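Local coordinates for protein alpha-1,2-Mannosidase (Trichoderma reesei, PDB 1HCU) that probably trims alpha-1,2-linked mannose residues from high-mannose N-glycans as a calcium-dependent family 47 glycosidase, at residues N174-R187 with L243-Y257. Residues are numbered along the deposited sequence; the frame is centred on the assembly and turned at random.
Sequences NVAEIGSLVLEWTR and LMDSFYEYLIKMYLY
Leu-183 lays its CB over one face of the Tyr-250 ring, 4.1 Å from the ring centroid and 17° off the normal, a CH-pi contact at the heart of this helix pair. The Ser-180 carbonyl oxygen meets the same ring at its edge, 3.2 Å from CE1. One turn on, Met-254, its chain bent at chi2 and chi3, brings its SD under Leu-183 CA and its CE to 3.4 Å from Val-182 CG2. Helices 182-187 and 245-257 run side by side here, their axes 33° apart, a buried contact within the alpha/alpha barrel of a family 47 glycosidase.

At the 187 end the packing turns polar: Arg-187 NH1 donates to Tyr-257 OH at 2.9 Å, close to the guanidinium plane, while its NH2 pairs with Asp-114 and the phenol also bonds Asp-190. The other end is close in its backbone, where Ala-176 N bonds Leu-243 O at 3.1 Å from above the carbonyl plane. Against the buried Leu-183, Tyr-250 and Met-254 core, solvent reaches this end at the Leu-243 side chain, whose CD2 touches Asn-174.

Between these ends, Ser-180 OG donates to Ala-176 O and lies 2.5 Å from Ser-246 OG. Farther along the helix, Tyr-250 OH bonds Thr-485 N, and Glu-249 OE2 bonds the hydroxyl of that calcium-binding threonine. Apolar packing thus fills the middle and hydrogen bonds join the segments near both ends; the Ala-176 bond holds the chain just before Asp-245, a predicted active-site residue, against helix 175-178, while Tyr-250 and Glu-249 carry the contact on to Thr-485.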
ATOM      1  N   ASN A 174       3.509 -14.716  -7.375  1.00 14.64           N
ATOM      2  CA  ASN A 174       2.447 -13.895  -7.958  1.00 13.81           C
ATOM      3  C   ASN A 174       3.026 -12.569  -8.453  1.00 12.97           C
ATOM      4  O   ASN A 174       4.075 -12.128  -7.977  1.00 12.34           O
ATOM      5  CB  ASN A 174       1.291 -13.646  -6.958  1.00 14.12           C
ATOM      6  CG  ASN A 174       1.738 -12.971  -5.660  1.00 14.82           C
ATOM      7  OD1 ASN A 174       2.068 -13.640  -4.675  1.00 15.65           O
ATOM      8  ND2 ASN A 174       1.743 -11.647  -5.656  1.00 12.27           N
ATOM      9  N   VAL A 175       2.344 -11.946  -9.412  1.00 11.87           N
ATOM     10  CA  VAL A 175       2.800 -10.694  -9.997  1.00 11.21           C
ATOM     11  C   VAL A 175       2.930  -9.550  -9.002  1.00 13.54           C
ATOM     12  O   VAL A 175       3.830  -8.721  -9.128  1.00 14.43           O
ATOM     13  CB  VAL A 175       1.887 -10.246 -11.185  1.00 10.70           C
ATOM     14  CG1 VAL A 175       1.925 -11.300 -12.283  1.00  8.93           C
ATOM     15  CG2 VAL A 175       0.459 -10.012 -10.715  1.00 11.21           C
ATOM     16  N   ALA A 176       2.055  -9.484  -8.007  1.00 13.26           N
ATOM     17  CA  ALA A 176       2.184  -8.404  -7.037  1.00 14.27           C
ATOM     18  C   ALA A 176       3.523  -8.499  -6.299  1.00 13.83           C
ATOM     19  O   ALA A 176       4.245  -7.513  -6.203  1.00 15.89           O
ATOM     20  CB  ALA A 176       1.028  -8.426  -6.041  1.00 11.61           C
ATOM     21  N   GLU A 177       3.866  -9.680  -5.795  1.00 13.53           N
ATOM     22  CA  GLU A 177       5.113  -9.839  -5.046  1.00 14.59           C
ATOM     23  C   GLU A 177       6.372  -9.750  -5.912  1.00 14.04           C
ATOM     24  O   GLU A 177       7.435  -9.358  -5.437  1.00 12.53           O
ATOM     25  CB  GLU A 177       5.080 -11.153  -4.254  1.00 16.29           C
ATOM     26  CG  GLU A 177       3.834 -11.243  -3.367  1.00 20.34           C
ATOM     27  CD  GLU A 177       3.911 -12.309  -2.290  1.00 21.86           C
ATOM     28  OE1 GLU A 177       2.844 -12.819  -1.895  1.00 21.26           O
ATOM     29  OE2 GLU A 177       5.029 -12.626  -1.828  1.00 24.77           O
ATOM     30  N   ILE A 178       6.238 -10.104  -7.185  1.00 13.54           N
ATOM     31  CA  ILE A 178       7.347 -10.031  -8.119  1.00 12.40           C
ATOM     32  C   ILE A 178       7.518  -8.590  -8.594  1.00 13.32           C
ATOM     33  O   ILE A 178       8.634  -8.086  -8.698  1.00 13.42           O
ATOM     34  CB  ILE A 178       7.081 -10.882  -9.371  1.00 13.25           C
ATOM     35  CG1 ILE A 178       7.039 -12.367  -9.007  1.00 12.41           C
ATOM     36  CG2 ILE A 178       8.145 -10.593 -10.421  1.00 12.28           C
ATOM     37  CD1 ILE A 178       6.614 -13.258 -10.159  1.00  9.85           C
ATOM     38  N   GLY A 179       6.392  -7.935  -8.875  1.00 13.67           N
ATOM     39  CA  GLY A 179       6.416  -6.572  -9.377  1.00 14.04           C
ATOM     40  C   GLY A 179       6.386  -5.431  -8.379  1.00 15.74           C
ATOM     41  O   GLY A 179       6.149  -4.287  -8.762  1.00 16.22           O
ATOM     42  N   SER A 180       6.629  -5.722  -7.107  1.00 16.12           N
ATOM     43  CA  SER A 180       6.628  -4.677  -6.095  1.00 16.08           C
ATOM     44  C   SER A 180       7.992  -4.556  -5.434  1.00 16.40           C
ATOM     45  O   SER A 180       8.086  -4.170  -4.270  1.00 16.37           O
ATOM     46  CB  SER A 180       5.565  -4.960  -5.033  1.00 16.36           C
ATOM     47  OG  SER A 180       4.260  -4.863  -5.575  1.00 19.04           O
ATOM     48  N   LEU A 181       9.045  -4.868  -6.187  1.00 15.03           N
ATOM     49  CA  LEU A 181      10.413  -4.808  -5.679  1.00 14.05           C
ATOM     50  C   LEU A 181      11.273  -3.795  -6.425  1.00 14.80           C
ATOM     51  O   LEU A 181      12.255  -3.272  -5.877  1.00 14.75           O
ATOM     52  CB  LEU A 181      11.064  -6.183  -5.812  1.00 13.53           C
ATOM     53  CG  LEU A 181      10.243  -7.340  -5.253  1.00 13.52           C
ATOM     54  CD1 LEU A 181      10.941  -8.666  -5.558  1.00 15.77           C
ATOM     55  CD2 LEU A 181      10.053  -7.151  -3.765  1.00 10.34           C
ATOM     56  N   VAL A 182      10.895  -3.528  -7.675  1.00 14.82           N
ATOM     57  CA  VAL A 182      11.630  -2.621  -8.554  1.00 13.88           C
ATOM     58  C   VAL A 182      11.857  -1.199  -8.033  1.00 15.00           C
ATOM     59  O   VAL A 182      12.957  -0.660  -8.171  1.00 15.77           O
ATOM     60  CB  VAL A 182      10.964  -2.566  -9.965  1.00 12.89           C
ATOM     61  CG1 VAL A 182       9.512  -2.107  -9.860  1.00 11.24           C
ATOM     62  CG2 VAL A 182      11.748  -1.647 -10.869  1.00 13.24           C
ATOM     63  N   LEU A 183      10.841  -0.594  -7.423  1.00 14.29           N
ATOM     64  CA  LEU A 183      10.985   0.764  -6.912  1.00 13.75           C
ATOM     65  C   LEU A 183      12.071   0.866  -5.840  1.00 14.11           C
ATOM     66  O   LEU A 183      13.003   1.659  -5.966  1.00 13.97           O
ATOM     67  CB  LEU A 183       9.667   1.266  -6.310  1.00 14.10           C
ATOM     68  CG  LEU A 183       9.324   2.759  -6.447  1.00 15.55           C
ATOM     69  CD1 LEU A 183       8.279   3.143  -5.390  1.00 11.62           C
ATOM     70  CD2 LEU A 183      10.557   3.609  -6.295  1.00 13.00           C
ATOM     71  N   GLU A 184      11.971   0.063  -4.786  1.00 13.97           N
ATOM     72  CA  GLU A 184      12.964   0.180  -3.727  1.00 15.39           C
ATOM     73  C   GLU A 184      14.348  -0.360  -4.038  1.00 14.79           C
ATOM     74  O   GLU A 184      15.340   0.154  -3.530  1.00 15.62           O
ATOM     75  CB  GLU A 184      12.444  -0.386  -2.386  1.00 15.50           C
ATOM     76  CG  GLU A 184      11.436  -1.519  -2.414  1.00 17.16           C
ATOM     77  CD  GLU A 184      10.085  -1.132  -2.987  1.00 17.52           C
ATOM     78  OE1 GLU A 184       9.851  -1.418  -4.177  1.00 16.24           O
ATOM     79  OE2 GLU A 184       9.260  -0.539  -2.248  1.00 17.64           O
ATOM     80  N   TRP A 185      14.421  -1.370  -4.895  1.00 15.88           N
ATOM     81  CA  TRP A 185      15.706  -1.943  -5.270  1.00 14.74           C
ATOM     82  C   TRP A 185      16.448  -1.026  -6.252  1.00 14.41           C
ATOM     83  O   TRP A 185      17.675  -0.944  -6.224  1.00 12.60           O
ATOM     84  CB  TRP A 185      15.499  -3.349  -5.851  1.00 13.59           C
ATOM     85  CG  TRP A 185      15.269  -4.371  -4.763  1.00 15.45           C
ATOM     86  CD1 TRP A 185      14.229  -4.409  -3.870  1.00 12.89           C
ATOM     87  CD2 TRP A 185      16.149  -5.440  -4.400  1.00 14.48           C
ATOM     88  NE1 TRP A 185      14.418  -5.433  -2.973  1.00 15.32           N
ATOM     89  CE2 TRP A 185      15.586  -6.083  -3.272  1.00 14.12           C
ATOM     90  CE3 TRP A 185      17.362  -5.916  -4.915  1.00 14.49           C
ATOM     91  CZ2 TRP A 185      16.198  -7.180  -2.649  1.00 12.72           C
ATOM     92  CZ3 TRP A 185      17.973  -7.010  -4.294  1.00 12.95           C
ATOM     93  CH2 TRP A 185      17.387  -7.627  -3.174  1.00 10.82           C
ATOM     94  N   THR A 186      15.705  -0.329  -7.109  1.00 13.17           N
ATOM     95  CA  THR A 186      16.333   0.595  -8.045  1.00 13.80           C
ATOM     96  C   THR A 186      16.805   1.802  -7.240  1.00 12.92           C
ATOM     97  O   THR A 186      17.881   2.344  -7.483  1.00 12.51           O
ATOM     98  CB  THR A 186      15.352   1.065  -9.152  1.00 14.28           C
ATOM     99  OG1 THR A 186      15.064  -0.030 -10.034  1.00 16.57           O
ATOM    100  CG2 THR A 186      15.962   2.203  -9.961  1.00 11.43           C
ATOM    101  N   ARG A 187      15.999   2.198  -6.259  1.00 14.15           N
ATOM    102  CA  ARG A 187      16.331   3.327  -5.393  1.00 13.58           C
ATOM    103  C   ARG A 187      17.617   3.008  -4.634  1.00 14.47           C
ATOM    104  O   ARG A 187      18.486   3.860  -4.482  1.00 16.23           O
ATOM    105  CB  ARG A 187      15.185   3.595  -4.400  1.00 13.23           C
ATOM    106  CG  ARG A 187      15.358   4.860  -3.567  1.00 11.90           C
ATOM    107  CD  ARG A 187      15.547   6.063  -4.476  1.00 12.86           C
ATOM    108  NE  ARG A 187      15.969   7.270  -3.766  1.00 12.23           N
ATOM    109  CZ  ARG A 187      16.767   8.200  -4.291  1.00 14.11           C
ATOM    110  NH1 ARG A 187      17.231   8.050  -5.528  1.00 11.77           N
ATOM    111  NH2 ARG A 187      17.091   9.286  -3.591  1.00 11.03           N
ATOM    112  N   LEU A 243      -2.619 -10.159  -4.480  1.00 15.99           N
ATOM    113  CA  LEU A 243      -1.836 -10.908  -5.460  1.00 14.57           C
ATOM    114  C   LEU A 243      -1.499 -10.203  -6.771  1.00 13.99           C
ATOM    115  O   LEU A 243      -0.721 -10.740  -7.564  1.00 13.67           O
ATOM    116  CB  LEU A 243      -2.537 -12.227  -5.798  1.00 14.53           C
ATOM    117  CG  LEU A 243      -2.832 -13.177  -4.643  1.00 16.20           C
ATOM    118  CD1 LEU A 243      -3.604 -14.359  -5.200  1.00 15.37           C
ATOM    119  CD2 LEU A 243      -1.534 -13.623  -3.962  1.00 16.87           C
ATOM    120  N   MET A 244      -2.063  -9.020  -7.014  1.00 12.77           N
ATOM    121  CA  MET A 244      -1.785  -8.307  -8.260  1.00 11.81           C
ATOM    122  C   MET A 244      -1.717  -6.788  -8.124  1.00 12.03           C
ATOM    123  O   MET A 244      -0.909  -6.138  -8.792  1.00 14.31           O
ATOM    124  CB  MET A 244      -2.840  -8.682  -9.319  1.00 12.04           C
ATOM    125  CG  MET A 244      -2.661  -8.018 -10.688  1.00  9.53           C
ATOM    126  SD  MET A 244      -3.783  -8.730 -11.959  1.00 13.52           S
ATOM    127  CE  MET A 244      -2.924 -10.284 -12.339  1.00  8.07           C
ATOM    128  N   ASP A 245      -2.550  -6.227  -7.251  1.00 11.13           N
ATOM    129  CA  ASP A 245      -2.617  -4.777  -7.050  1.00  8.96           C
ATOM    130  C   ASP A 245      -1.337  -3.952  -7.201  1.00  9.58           C
ATOM    131  O   ASP A 245      -1.219  -3.142  -8.123  1.00 11.03           O
ATOM    132  CB  ASP A 245      -3.232  -4.455  -5.683  1.00 10.45           C
ATOM    133  CG  ASP A 245      -2.611  -5.269  -4.544  1.00 13.25           C
ATOM    134  OD1 ASP A 245      -1.464  -5.766  -4.680  1.00  9.89           O
ATOM    135  OD2 ASP A 245      -3.285  -5.399  -3.501  1.00 12.61           O
ATOM    136  N   SER A 246      -0.380  -4.141  -6.298  1.00  8.18           N
ATOM    137  CA  SER A 246       0.835  -3.334  -6.345  1.00 10.55           C
ATOM    138  C   SER A 246       1.687  -3.439  -7.615  1.00  9.93           C
ATOM    139  O   SER A 246       2.551  -2.597  -7.837  1.00  9.52           O
ATOM    140  CB  SER A 246       1.686  -3.571  -5.079  1.00  9.41           C
ATOM    141  OG  SER A 246       1.871  -4.946  -4.783  1.00 14.87           O
ATOM    142  N   PHE A 247       1.440  -4.452  -8.449  1.00 11.11           N
ATOM    143  CA  PHE A 247       2.184  -4.596  -9.706  1.00  9.78           C
ATOM    144  C   PHE A 247       1.825  -3.463 -10.675  1.00  9.58           C
ATOM    145  O   PHE A 247       2.709  -2.801 -11.220  1.00  8.57           O
ATOM    146  CB  PHE A 247       1.887  -5.939 -10.381  1.00 11.21           C
ATOM    147  CG  PHE A 247       2.237  -5.956 -11.843  1.00 10.94           C
ATOM    148  CD1 PHE A 247       1.243  -5.872 -12.808  1.00  9.93           C
ATOM    149  CD2 PHE A 247       3.568  -5.950 -12.247  1.00 10.02           C
ATOM    150  CE1 PHE A 247       1.569  -5.771 -14.166  1.00 11.88           C
ATOM    151  CE2 PHE A 247       3.906  -5.849 -13.594  1.00 11.80           C
ATOM    152  CZ  PHE A 247       2.905  -5.757 -14.558  1.00 12.18           C
ATOM    153  N   TYR A 248       0.525  -3.266 -10.898  1.00  9.51           N
ATOM    154  CA  TYR A 248       0.042  -2.200 -11.773  1.00 10.33           C
ATOM    155  C   TYR A 248       0.449  -0.853 -11.187  1.00 11.33           C
ATOM    156  O   TYR A 248       0.828   0.062 -11.921  1.00 11.91           O
ATOM    157  CB  TYR A 248      -1.487  -2.252 -11.903  1.00  9.25           C
ATOM    158  CG  TYR A 248      -1.987  -3.453 -12.672  1.00 10.26           C
ATOM    159  CD1 TYR A 248      -3.031  -4.236 -12.182  1.00 10.97           C
ATOM    160  CD2 TYR A 248      -1.394  -3.822 -13.874  1.00 10.85           C
ATOM    161  CE1 TYR A 248      -3.465  -5.361 -12.871  1.00  9.92           C
ATOM    162  CE2 TYR A 248      -1.818  -4.938 -14.569  1.00  8.88           C
ATOM    163  CZ  TYR A 248      -2.849  -5.706 -14.062  1.00 10.42           C
ATOM    164  OH  TYR A 248      -3.251  -6.830 -14.744  1.00 10.99           O
ATOM    165  N   GLU A 249       0.376  -0.748  -9.861  1.00  9.37           N
ATOM    166  CA  GLU A 249       0.733   0.477  -9.143  1.00  9.00           C
ATOM    167  C   GLU A 249       2.171   0.920  -9.433  1.00 10.01           C
ATOM    168  O   GLU A 249       2.412   2.079  -9.778  1.00 10.59           O
ATOM    169  CB  GLU A 249       0.557   0.269  -7.622  1.00  8.20           C
ATOM    170  CG  GLU A 249       0.828   1.495  -6.727  1.00 12.97           C
ATOM    171  CD  GLU A 249       0.787   1.160  -5.223  1.00 15.47           C
ATOM    172  OE1 GLU A 249       1.140   2.033  -4.390  1.00 16.47           O
ATOM    173  OE2 GLU A 249       0.402   0.024  -4.874  1.00 15.90           O
ATOM    174  N   TYR A 250       3.126   0.006  -9.283  1.00  9.49           N
ATOM    175  CA  TYR A 250       4.530   0.348  -9.495  1.00 11.38           C
ATOM    176  C   TYR A 250       4.896   0.648 -10.942  1.00 10.82           C
ATOM    177  O   TYR A 250       5.914   1.283 -11.209  1.00 12.02           O
ATOM    178  CB  TYR A 250       5.449  -0.751  -8.939  1.00 13.58           C
ATOM    179  CG  TYR A 250       5.761  -0.615  -7.455  1.00 16.43           C
ATOM    180  CD1 TYR A 250       6.684  -1.465  -6.830  1.00 19.58           C
ATOM    181  CD2 TYR A 250       5.111   0.332  -6.667  1.00 19.30           C
ATOM    182  CE1 TYR A 250       6.941  -1.378  -5.453  1.00 19.49           C
ATOM    183  CE2 TYR A 250       5.363   0.427  -5.288  1.00 20.46           C
ATOM    184  CZ  TYR A 250       6.269  -0.429  -4.690  1.00 18.02           C
ATOM    185  OH  TYR A 250       6.459  -0.353  -3.331  1.00 13.65           O
ATOM    186  N   LEU A 251       4.065   0.200 -11.873  1.00  9.66           N
ATOM    187  CA  LEU A 251       4.310   0.450 -13.281  1.00  9.75           C
ATOM    188  C   LEU A 251       4.340   1.954 -13.557  1.00 11.17           C
ATOM    189  O   LEU A 251       5.294   2.472 -14.147  1.00 10.38           O
ATOM    190  CB  LEU A 251       3.220  -0.208 -14.117  1.00  9.69           C
ATOM    191  CG  LEU A 251       3.561  -1.373 -15.053  1.00  9.73           C
ATOM    192  CD1 LEU A 251       4.624  -2.284 -14.506  1.00  8.98           C
ATOM    193  CD2 LEU A 251       2.275  -2.132 -15.294  1.00  7.27           C
ATOM    194  N   ILE A 252       3.300   2.658 -13.122  1.00 10.99           N
ATOM    195  CA  ILE A 252       3.236   4.098 -13.336  1.00 10.60           C
ATOM    196  C   ILE A 252       4.159   4.833 -12.360  1.00 11.12           C
ATOM    197  O   ILE A 252       4.682   5.903 -12.682  1.00 11.10           O
ATOM    198  CB  ILE A 252       1.785   4.621 -13.177  1.00 10.27           C
ATOM    199  CG1 ILE A 252       1.697   6.096 -13.585  1.00  8.92           C
ATOM    200  CG2 ILE A 252       1.327   4.434 -11.747  1.00  9.38           C
ATOM    201  CD1 ILE A 252       1.999   6.356 -15.043  1.00  7.59           C
ATOM    202  N   LYS A 253       4.376   4.262 -11.178  1.00 10.37           N
ATOM    203  CA  LYS A 253       5.243   4.920 -10.207  1.00 12.27           C
ATOM    204  C   LYS A 253       6.708   4.932 -10.635  1.00 12.02           C
ATOM    205  O   LYS A 253       7.453   5.847 -10.282  1.00 15.49           O
ATOM    206  CB  LYS A 253       5.075   4.298  -8.817  1.00 10.97           C
ATOM    207  CG  LYS A 253       3.767   4.721  -8.151  1.00 12.20           C
ATOM    208  CD  LYS A 253       3.685   4.299  -6.692  1.00 11.09           C
ATOM    209  CE  LYS A 253       2.411   4.828  -6.040  1.00 10.59           C
ATOM    210  NZ  LYS A 253       2.329   4.438  -4.595  1.00 11.00           N
ATOM    211  N   MET A 254       7.112   3.926 -11.403  1.00 10.79           N
ATOM    212  CA  MET A 254       8.476   3.845 -11.908  1.00  8.42           C
ATOM    213  C   MET A 254       8.644   4.941 -12.951  1.00  8.82           C
ATOM    214  O   MET A 254       9.735   5.494 -13.121  1.00  8.77           O
ATOM    215  CB  MET A 254       8.742   2.477 -12.557  1.00  8.23           C
ATOM    216  CG  MET A 254       8.947   1.333 -11.577  1.00  8.66           C
ATOM    217  SD  MET A 254      10.100   1.788 -10.238  1.00 14.99           S
ATOM    218  CE  MET A 254      11.660   1.730 -11.085  1.00 13.50           C
ATOM    219  N   TYR A 255       7.554   5.262 -13.646  1.00  9.38           N
ATOM    220  CA  TYR A 255       7.594   6.308 -14.667  1.00 10.44           C
ATOM    221  C   TYR A 255       7.820   7.665 -14.016  1.00 11.21           C
ATOM    222  O   TYR A 255       8.410   8.560 -14.622  1.00 11.68           O
ATOM    223  CB  TYR A 255       6.290   6.332 -15.464  1.00  9.42           C
ATOM    224  CG  TYR A 255       6.238   7.396 -16.540  1.00  9.76           C
ATOM    225  CD1 TYR A 255       7.046   7.319 -17.679  1.00  9.41           C
ATOM    226  CD2 TYR A 255       5.351   8.463 -16.435  1.00 10.64           C
ATOM    227  CE1 TYR A 255       6.961   8.284 -18.692  1.00  7.23           C
ATOM    228  CE2 TYR A 255       5.258   9.427 -17.435  1.00 11.41           C
ATOM    229  CZ  TYR A 255       6.058   9.335 -18.557  1.00 11.53           C
ATOM    230  OH  TYR A 255       5.933  10.303 -19.535  1.00 16.05           O
ATOM    231  N   LEU A 256       7.330   7.819 -12.787  1.00 11.03           N
ATOM    232  CA  LEU A 256       7.503   9.066 -12.052  1.00 10.50           C
ATOM    233  C   LEU A 256       8.959   9.093 -11.581  1.00 11.02           C
ATOM    234  O   LEU A 256       9.624  10.134 -11.635  1.00  8.54           O
ATOM    235  CB  LEU A 256       6.566   9.108 -10.835  1.00 11.08           C
ATOM    236  CG  LEU A 256       6.193  10.465 -10.213  1.00 14.93           C
ATOM    237  CD1 LEU A 256       5.660  10.268  -8.785  1.00 12.22           C
ATOM    238  CD2 LEU A 256       7.391  11.381 -10.185  1.00 16.11           C
ATOM    239  N   TYR A 257       9.452   7.940 -11.127  1.00  8.92           N
ATOM    240  CA  TYR A 257      10.820   7.837 -10.634  1.00  9.17           C
ATOM    241  C   TYR A 257      11.838   8.216 -11.713  1.00  8.10           C
ATOM    242  O   TYR A 257      12.875   8.790 -11.415  1.00  8.05           O
ATOM    243  CB  TYR A 257      11.101   6.422 -10.097  1.00  8.85           C
ATOM    244  CG  TYR A 257      12.442   6.315  -9.399  1.00 11.34           C
ATOM    245  CD1 TYR A 257      13.547   5.746 -10.042  1.00 12.14           C
ATOM    246  CD2 TYR A 257      12.629   6.854  -8.122  1.00 10.83           C
ATOM    247  CE1 TYR A 257      14.811   5.722  -9.425  1.00 15.07           C
ATOM    248  CE2 TYR A 257      13.883   6.834  -7.503  1.00 13.37           C
ATOM    249  CZ  TYR A 257      14.967   6.270  -8.157  1.00 13.71           C
ATOM    250  OH  TYR A 257      16.195   6.267  -7.541  1.00 14.46           O
TER